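PDB 4IED: class D beta-lactamase from Fusobacterium nucleatum subsp. polymorphum, which probably hydrolyses the beta-lactam ring of antibiotics such as penicillins, giving a substituted beta-amino acid. Local coordinates for residues F31-K37 / D219-A225; K188-I192 / I250-K254. All coordinates share one frame; numbering follows the deposited sequence.

Interaction 1: F31-K37 / D219-A225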
ATOM      1  N   PHE A  31      -2.637  12.728   5.633  1.00  6.72           N
ATOM      2  CA  PHE A  31      -1.315  12.117   5.724  1.00  6.49           C
ATOM      3  C   PHE A  31      -1.062  11.776   7.194  1.00  6.61           C
ATOM      4  O   PHE A  31      -1.302  12.573   8.079  1.00  6.95           O
ATOM      5  CB  PHE A  31      -0.335  13.173   5.214  1.00  6.65           C
ATOM      6  CG  PHE A  31       1.159  12.743   5.042  1.00  6.50           C
ATOM      7  CD1 PHE A  31       1.584  11.455   5.066  1.00  6.21           C
ATOM      8  CD2 PHE A  31       2.132  13.765   4.912  1.00  6.76           C
ATOM      9  CE1 PHE A  31       2.922  11.169   4.884  1.00  6.15           C
ATOM     10  CE2 PHE A  31       3.500  13.463   4.803  1.00  6.72           C
ATOM     11  CZ  PHE A  31       3.820  12.178   4.803  1.00  6.42           C
ATOM     12  N   VAL A  32      -0.676  10.523   7.447  1.00  6.36           N
ATOM     13  CA  VAL A  32      -0.310  10.049   8.768  1.00  6.50           C
ATOM     14  C   VAL A  32       1.050   9.448   8.719  1.00  6.36           C
ATOM     15  O   VAL A  32       1.323   8.650   7.866  1.00  6.06           O
ATOM     16  CB  VAL A  32      -1.322   8.958   9.220  1.00  6.56           C
ATOM     17  CG1 VAL A  32      -1.021   8.483  10.609  1.00  6.86           C
ATOM     18  CG2 VAL A  32      -2.720   9.532   9.148  1.00  6.81           C
ATOM     19  N   VAL A  33       1.854   9.827   9.707  1.00  6.64           N
ATOM     20  CA  VAL A  33       3.143   9.206   9.938  1.00  6.62           C
ATOM     21  C   VAL A  33       3.190   8.750  11.401  1.00  6.90           C
ATOM     22  O   VAL A  33       2.953   9.539  12.288  1.00  7.27           O
ATOM     23  CB  VAL A  33       4.325  10.107   9.623  1.00  6.78           C
ATOM     24  CG1 VAL A  33       5.665   9.429  10.050  1.00  6.87           C
ATOM     25  CG2 VAL A  33       4.312  10.559   8.159  1.00  6.58           C
ATOM     26  N   TYR A  34       3.544   7.471  11.625  1.00  6.78           N
ATOM     27  CA  TYR A  34       3.754   6.890  12.976  1.00  7.10           C
ATOM     28  C   TYR A  34       5.247   6.762  13.173  1.00  7.26           C
ATOM     29  O   TYR A  34       5.933   6.099  12.361  1.00  7.01           O
ATOM     30  CB  TYR A  34       3.068   5.567  13.176  1.00  6.97           C
ATOM     31  CG  TYR A  34       3.335   4.911  14.539  1.00  7.36           C
ATOM     32  CD1 TYR A  34       2.847   5.482  15.692  1.00  7.80           C
ATOM     33  CD2 TYR A  34       4.141   3.766  14.655  1.00  7.36           C
ATOM     34  CE1 TYR A  34       3.125   4.919  16.937  1.00  8.35           C
ATOM     35  CE2 TYR A  34       4.392   3.186  15.859  1.00  7.93           C
ATOM     36  CZ  TYR A  34       3.847   3.722  16.985  1.00  8.42           C
ATOM     37  OH  TYR A  34       4.107   3.211  18.236  1.00  9.53           O
ATOM     38  N   ASP A  35       5.731   7.401  14.237  1.00  7.73           N
ATOM     39  CA  ASP A  35       7.131   7.317  14.685  1.00  8.04           C
ATOM     40  C   ASP A  35       7.234   6.303  15.797  1.00  8.32           C
ATOM     41  O   ASP A  35       6.733   6.563  16.884  1.00  8.70           O
ATOM     42  CB  ASP A  35       7.501   8.750  15.131  1.00  8.45           C
ATOM     43  CG  ASP A  35       8.899   8.891  15.751  1.00  8.91           C
ATOM     44  OD1 ASP A  35       9.441   7.870  16.333  1.00  9.07           O
ATOM     45  OD2 ASP A  35       9.389  10.040  15.812  1.00  9.21           O
ATOM     46  N   LEU A  36       7.824   5.171  15.467  1.00  8.17           N
ATOM     47  CA  LEU A  36       7.866   4.015  16.406  1.00  8.43           C
ATOM     48  C   LEU A  36       8.640   4.396  17.683  1.00  9.17           C
ATOM     49  O   LEU A  36       8.212   4.124  18.816  1.00  9.72           O
ATOM     50  CB  LEU A  36       8.506   2.800  15.755  1.00  8.21           C
ATOM     51  CG  LEU A  36       8.698   1.608  16.690  1.00  8.56           C
ATOM     52  CD1 LEU A  36       7.407   1.047  17.233  1.00  8.57           C
ATOM     53  CD2 LEU A  36       9.461   0.557  15.935  1.00  8.37           C
ATOM     54  N   LYS A  37       9.841   4.944  17.526  1.00  9.54           N
ATOM     55  CA  LYS A  37      10.739   5.190  18.669  1.00 10.59           C
ATOM     56  C   LYS A  37      10.070   6.086  19.741  1.00 11.07           C
ATOM     57  O   LYS A  37      10.171   5.929  20.965  1.00 11.94           O
ATOM     58  CB  LYS A  37      12.058   5.759  18.182  1.00 11.14           C
ATOM     59  CG  LYS A  37      13.128   5.932  19.178  1.00 12.38           C
ATOM     60  CD  LYS A  37      14.364   6.597  18.546  1.00 12.81           C
ATOM     61  CE  LYS A  37      15.385   6.877  19.528  1.00 13.80           C
ATOM     62  NZ  LYS A  37      16.569   7.575  18.974  1.00 13.94           N
ATOM     63  N   ASP A 219      17.834   3.512  13.845  1.00 10.39           N
ATOM     64  CA  ASP A 219      17.197   3.337  15.130  1.00 10.22           C
ATOM     65  C   ASP A 219      15.730   3.692  15.223  1.00  9.29           C
ATOM     66  O   ASP A 219      15.182   3.763  16.307  1.00  9.75           O
ATOM     67  CB  ASP A 219      17.904   3.997  16.292  1.00 10.83           C
ATOM     68  CG  ASP A 219      17.824   5.511  16.219  1.00 10.91           C
ATOM     69  OD1 ASP A 219      17.323   6.024  15.161  1.00 11.34           O
ATOM     70  OD2 ASP A 219      18.233   6.188  17.141  1.00 11.31           O
ATOM     71  N   ASN A 220      15.046   3.795  14.089  1.00  8.39           N
ATOM     72  CA  ASN A 220      13.639   4.057  14.085  1.00  7.92           C
ATOM     73  C   ASN A 220      12.963   3.497  12.830  1.00  7.40           C
ATOM     74  O   ASN A 220      13.604   3.017  11.894  1.00  7.29           O
ATOM     75  CB  ASN A 220      13.433   5.588  14.157  1.00  7.99           C
ATOM     76  CG  ASN A 220      12.113   5.999  14.773  1.00  7.93           C
ATOM     77  OD1 ASN A 220      11.232   5.169  14.990  1.00  7.76           O
ATOM     78  ND2 ASN A 220      11.994   7.318  15.120  1.00  8.15           N
ATOM     79  N   ILE A 221      11.638   3.459  12.900  1.00  7.15           N
ATOM     80  CA  ILE A 221      10.766   3.070  11.745  1.00  6.68           C
ATOM     81  C   ILE A 221       9.623   4.044  11.718  1.00  6.53           C
ATOM     82  O   ILE A 221       8.928   4.234  12.696  1.00  6.69           O
ATOM     83  CB  ILE A 221      10.151   1.660  11.857  1.00  6.58           C
ATOM     84  CG1 ILE A 221      11.256   0.642  12.072  1.00  6.84           C
ATOM     85  CG2 ILE A 221       9.348   1.355  10.635  1.00  6.17           C
ATOM     86  CD1 ILE A 221      10.796  -0.771  12.331  1.00  6.87           C
ATOM     87  N   TYR A 222       9.450   4.697  10.538  1.00  6.28           N
ATOM     88  CA  TYR A 222       8.368   5.659  10.290  1.00  6.16           C
ATOM     89  C   TYR A 222       7.410   5.045   9.335  1.00  5.81           C
ATOM     90  O   TYR A 222       7.745   4.864   8.169  1.00  5.62           O
ATOM     91  CB  TYR A 222       8.927   6.977   9.723  1.00  6.25           C
ATOM     92  CG  TYR A 222      10.010   7.607  10.549  1.00  6.64           C
ATOM     93  CD1 TYR A 222      11.334   7.187  10.361  1.00  6.77           C
ATOM     94  CD2 TYR A 222       9.753   8.649  11.455  1.00  6.95           C
ATOM     95  CE1 TYR A 222      12.388   7.721  11.059  1.00  7.19           C
ATOM     96  CE2 TYR A 222      10.836   9.107  12.226  1.00  7.38           C
ATOM     97  CZ  TYR A 222      12.122   8.656  12.018  1.00  7.49           C
ATOM     98  OH  TYR A 222      13.233   9.152  12.792  1.00  7.98           O
ATOM     99  N   SER A 223       6.209   4.681   9.817  1.00  5.77           N
ATOM    100  CA  SER A 223       5.226   4.069   8.933  1.00  5.49           C
ATOM    101  C   SER A 223       4.289   5.191   8.463  1.00  5.45           C
ATOM    102  O   SER A 223       3.986   6.124   9.210  1.00  5.66           O
ATOM    103  CB  SER A 223       4.407   3.060   9.678  1.00  5.54           C
ATOM    104  OG  SER A 223       5.257   1.927   9.989  1.00  5.62           O
ATOM    105  N   PHE A 224       3.875   5.136   7.218  1.00  5.23           N
ATOM    106  CA  PHE A 224       3.130   6.283   6.655  1.00  5.25           C
ATOM    107  C   PHE A 224       2.084   5.807   5.671  1.00  5.08           C
ATOM    108  O   PHE A 224       2.077   4.763   5.065  1.00  4.91           O
ATOM    109  CB  PHE A 224       4.057   7.257   5.938  1.00  5.30           C
ATOM    110  CG  PHE A 224       4.681   6.692   4.669  1.00  5.11           C
ATOM    111  CD1 PHE A 224       4.009   6.771   3.424  1.00  4.99           C
ATOM    112  CD2 PHE A 224       5.947   6.135   4.713  1.00  5.12           C
ATOM    113  CE1 PHE A 224       4.564   6.259   2.293  1.00  4.89           C
ATOM    114  CE2 PHE A 224       6.501   5.624   3.552  1.00  5.01           C
ATOM    115  CZ  PHE A 224       5.795   5.672   2.364  1.00  4.89           C
ATOM    116  N   ALA A 225       1.064   6.698   5.585  1.00  5.19           N
ATOM    117  CA  ALA A 225      -0.002   6.702   4.531  1.00  5.13           C
ATOM    118  C   ALA A 225      -0.491   8.079   4.167  1.00  5.33           C
ATOM    119  O   ALA A 225      -0.833   8.849   5.072  1.00  5.56           O
ATOM    120  CB  ALA A 225      -1.179   5.867   5.000  1.00  5.16           C
TER
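Val33 and Phe224 face each other as a non-hydrogen-bonded pair of two antiparallel strands, and the side chains on their face of the sheet mesh by branches. Val33 straddles its neighbours: CG2 of Val33 lies 4.0 Å from CB of Phe224, while CG1, anti to the backbone N (chi1 174°), rests 4.1 Å from CB of Tyr222 at the edge of that phenol ring. A beta-branched residue suits this place because its two methyls fill two hollows at once. Phe31 brings a ring edge, CE1, to CB of Phe224, and the carbonyl O of Ala225 lies in the plane of the same ring. On the other face Val32 opposes Ala225 and Tyr34 opposes Ser223, each joined by paired backbone hydrogen bonds; the small Ala225 and Ser223 suit close packing, Ala225 against Val212, Ser223 against Asn162 and Trp214.

Beyond the last bridge one more backbone bond, Leu36 N to Ile221 O, is joined by side-chain bonds. Leu36 and Ile221 lie side by side, pointing the same way, with Leu36 CD2 4.1 Å from Ile221 CD1. Asn220 acts as a two-ended clasp: ND2 donates to OD1 of Asp35 at 2.9 Å, from above the carboxylate plane, and OD1 accepts from Lys37 N and Ile221 N, which reach it from opposite faces of the amide. Lys37, fully extended, carries NZ to within 2.8 Å of OD2 of Asp219, a salt bridge at the exposed end.

In the central antiparallel sheet of the beta-lactamase fold, strand 29-35 lies between 40-44 and 221-229, the latter flanked by 208-216. Helix 238-249 covers Phe31, Val33 and Phe224 through Val243, Tyr246 and Phe247, whereas helix 154-165 packs on Tyr34 and Ser223.

Interaction 2: K188-I192 / I250-K254; sequences KDDFI and INVIK
Ile253 lies over one face of the Phe191 ring, the tightly packed half of this contact between the C-terminal tail and the loop joining strands 184-187 and 192-200. The tail leaves helix 238-249 through a Schellman motif, with Asn251, at positive phi, as C-prime residue. Ile253 CG1 stands 4.1 Å from the Phe191 ring centroid, 14° off the normal, a CH-pi contact, while Ile253 CG2 touches Phe191 CZ at 3.8 Å. The branched isoleucine thus spreads two carbons over a flat surface. Phe191 has CG between its backbone N and carbonyl carbon (chi1 69°), which turns the ring toward the tail; the terminal carboxylate oxygen O of Lys254 lies in the ring plane, 3.5 Å from Phe191 CE2.

The polar half is looser and bridged by water. Asp190 and Lys254 cross at about a right angle, with Asp190 OD2 5.1 Å from Lys254 NZ; the aliphatic CG and CE of Lys254 pass along the aspartate. Water 1 donates to Asp190 O and Val252 O and accepts from Lys254 NZ, whose bent chain also lets NZ donate to Asn251 O. Waters 2 and 3 link Asp190 OD2 to the terminal carboxylate.

Asp190 OD2 and Lys254 OXT are like charges 4.4 Å apart; donation from waters 2 and 3 to both carboxylates may ease their repulsion. Polar links across the contact run through water, and direct contact comes from the Phe191 ring and the aliphatic part of Lys254.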
ATOM      1  N   LYS A 188      19.346   3.451   0.944  1.00  8.02           N
ATOM      2  CA  LYS A 188      20.541   4.285   1.133  1.00  8.86           C
ATOM      3  C   LYS A 188      21.215   3.927   2.464  1.00  9.70           C
ATOM      4  O   LYS A 188      20.667   3.133   3.248  1.00  9.52           O
ATOM      5  CB  LYS A 188      20.205   5.795   1.089  1.00  8.55           C
ATOM      6  CG  LYS A 188      19.724   6.271  -0.309  1.00  8.18           C
ATOM      7  CD  LYS A 188      20.843   6.170  -1.377  1.00  8.43           C
ATOM      8  CE  LYS A 188      20.696   7.050  -2.637  1.00  8.48           C
ATOM      9  NZ  LYS A 188      19.445   6.701  -3.301  1.00  7.93           N
ATOM     10  N   ASP A 189      22.397   4.502   2.745  1.00 10.92           N
ATOM     11  CA  ASP A 189      23.084   4.138   3.941  1.00 12.20           C
ATOM     12  C   ASP A 189      22.222   4.459   5.176  1.00 11.25           C
ATOM     13  O   ASP A 189      22.282   3.687   6.149  1.00 11.53           O
ATOM     14  CB  ASP A 189      24.436   4.861   4.067  1.00 13.91           C
ATOM     15  CG  ASP A 189      25.472   4.409   3.042  1.00 16.46           C
ATOM     16  OD1 ASP A 189      25.262   3.380   2.367  1.00 17.78           O
ATOM     17  OD2 ASP A 189      26.586   4.993   3.078  1.00 18.87           O
ATOM     18  N   ASP A 190      21.560   5.577   5.167  1.00 10.68           N
ATOM     19  CA  ASP A 190      20.905   6.080   6.350  1.00 10.48           C
ATOM     20  C   ASP A 190      19.416   5.823   6.451  1.00  9.34           C
ATOM     21  O   ASP A 190      18.798   6.184   7.438  1.00  9.16           O
ATOM     22  CB  ASP A 190      21.145   7.579   6.479  1.00 11.58           C
ATOM     23  CG  ASP A 190      22.628   7.943   6.537  1.00 13.37           C
ATOM     24  OD1 ASP A 190      23.358   7.307   7.291  1.00 15.07           O
ATOM     25  OD2 ASP A 190      23.007   8.923   5.859  1.00 15.81           O
ATOM     26  N   PHE A 191      18.834   5.234   5.409  1.00  8.19           N
ATOM     27  CA  PHE A 191      17.415   4.893   5.483  1.00  7.44           C
ATOM     28  C   PHE A 191      17.108   3.891   4.369  1.00  6.99           C
ATOM     29  O   PHE A 191      17.839   3.808   3.376  1.00  7.27           O
ATOM     30  CB  PHE A 191      16.533   6.169   5.251  1.00  7.39           C
ATOM     31  CG  PHE A 191      16.598   6.692   3.878  1.00  7.27           C
ATOM     32  CD1 PHE A 191      15.656   6.310   2.939  1.00  7.05           C
ATOM     33  CD2 PHE A 191      17.512   7.662   3.535  1.00  7.70           C
ATOM     34  CE1 PHE A 191      15.762   6.792   1.654  1.00  7.23           C
ATOM     35  CE2 PHE A 191      17.639   8.123   2.212  1.00  7.76           C
ATOM     36  CZ  PHE A 191      16.720   7.702   1.314  1.00  7.52           C
ATOM     37  N   ILE A 192      16.019   3.151   4.531  1.00  6.66           N
ATOM     38  CA  ILE A 192      15.446   2.330   3.442  1.00  6.39           C
ATOM     39  C   ILE A 192      13.912   2.593   3.450  1.00  6.01           C
ATOM     40  O   ILE A 192      13.226   2.474   4.476  1.00  5.93           O
ATOM     41  CB  ILE A 192      15.780   0.831   3.630  1.00  6.50           C
ATOM     42  CG1 ILE A 192      15.280   0.092   2.414  1.00  6.30           C
ATOM     43  CG2 ILE A 192      15.318   0.256   4.882  1.00  6.50           C
ATOM     44  CD1 ILE A 192      15.802  -1.311   2.383  1.00  6.52           C
ATOM     45  N   ILE A 250      12.345  16.448   8.053  1.00  9.65           N
ATOM     46  CA  ILE A 250      12.712  15.853   9.293  1.00  8.91           C
ATOM     47  C   ILE A 250      14.027  15.051   9.209  1.00  7.79           C
ATOM     48  O   ILE A 250      14.411  14.329  10.133  1.00  8.87           O
ATOM     49  CB  ILE A 250      11.614  15.071  10.011  1.00  9.68           C
ATOM     50  CG1 ILE A 250      11.159  13.854   9.230  1.00  8.91           C
ATOM     51  CG2 ILE A 250      10.379  15.906  10.296  1.00 12.24           C
ATOM     52  CD1 ILE A 250      10.465  12.831  10.114  1.00 10.56           C
ATOM     53  N   ASN A 251      14.760  15.260   8.097  1.00  7.56           N
ATOM     54  CA  ASN A 251      16.114  14.720   7.938  1.00  8.32           C
ATOM     55  C   ASN A 251      16.249  13.197   7.978  1.00  8.37           C
ATOM     56  O   ASN A 251      17.278  12.708   8.212  1.00 10.25           O
ATOM     57  CB  ASN A 251      16.994  15.416   8.971  1.00  9.74           C
ATOM     58  CG  ASN A 251      17.137  16.939   8.656  1.00 11.82           C
ATOM     59  OD1 ASN A 251      17.839  17.250   7.653  1.00 13.94           O
ATOM     60  ND2 ASN A 251      16.527  17.910   9.472  1.00 12.69           N
ATOM     61  N   VAL A 252      15.153  12.489   7.658  1.00  7.06           N
ATOM     62  CA  VAL A 252      15.143  11.068   7.492  1.00  8.06           C
ATOM     63  C   VAL A 252      15.716  10.673   6.122  1.00 10.00           C
ATOM     64  O   VAL A 252      16.507   9.735   5.949  1.00 12.56           O
ATOM     65  CB  VAL A 252      13.716  10.520   7.763  1.00  7.90           C
ATOM     66  CG1 VAL A 252      13.616   9.036   7.359  1.00  9.88           C
ATOM     67  CG2 VAL A 252      13.368  10.679   9.241  1.00  8.20           C
ATOM     68  N   ILE A 253      15.225  11.378   5.065  1.00  9.86           N
ATOM     69  CA  ILE A 253      15.810  11.283   3.738  1.00 13.69           C
ATOM     70  C   ILE A 253      16.858  12.359   3.669  1.00 16.91           C
ATOM     71  O   ILE A 253      16.593  13.525   3.981  1.00 15.76           O
ATOM     72  CB  ILE A 253      14.751  11.356   2.607  1.00 13.95           C
ATOM     73  CG1 ILE A 253      13.811  10.200   2.675  1.00 14.31           C
ATOM     74  CG2 ILE A 253      15.362  11.273   1.233  1.00 17.48           C
ATOM     75  CD1 ILE A 253      12.589  10.341   1.720  1.00 15.27           C
ATOM     76  N   LYS A 254      18.092  11.893   3.354  1.00 23.78           N
ATOM     77  CA  LYS A 254      19.387  12.421   3.812  1.00 30.15           C
ATOM     78  C   LYS A 254      20.477  11.553   3.227  1.00 35.31           C
ATOM     79  O   LYS A 254      20.234  10.351   2.962  1.00 36.22           O
ATOM     80  CB  LYS A 254      19.417  12.332   5.345  1.00 29.63           C
ATOM     81  CG  LYS A 254      20.735  12.236   5.996  1.00 35.80           C
ATOM     82  CD  LYS A 254      20.570  12.381   7.503  1.00 33.50           C
ATOM     83  CE  LYS A 254      20.815  11.070   8.226  1.00 35.20           C
ATOM     84  NZ  LYS A 254      19.632  10.869   9.094  1.00 29.40           N
ATOM     85  OXT LYS A 254      21.626  11.953   2.970  1.00 40.01           O
TER
HETATM   86  O   HOH W   1      18.016   8.878   8.051  1.00  9.86           O
HETATM   87  O   HOH W   2      21.861   7.996   3.268  1.00 16.81           O
HETATM   88  O   HOH W   3      23.444  11.379   4.660  1.00 40.68           O

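Overall arrangement
Interaction 1 joins two neighbouring strands within the sheet, whereas interaction 2 fastens the C-terminal tail to the loop between strands 184-187 and 192-200, nearer that sheet's far edge. Their centres are 13 Å apart, and they touch directly: Tyr222 CE1 packs 3.6 Å from Val252 CG2. Tyr222 thus connects the strand pair to the tail that follows helix 238-249. Asp35 and Asn38 contribute to a magnesium site seen in a structure of this protein, though that ion is not bound to this chain here; the Val252 side chain is about 8 Å from that of Asp35. A modelled magnesium ion lies about 5 Å from the side chain of Ile221 and about 14 Å from that of Phe191.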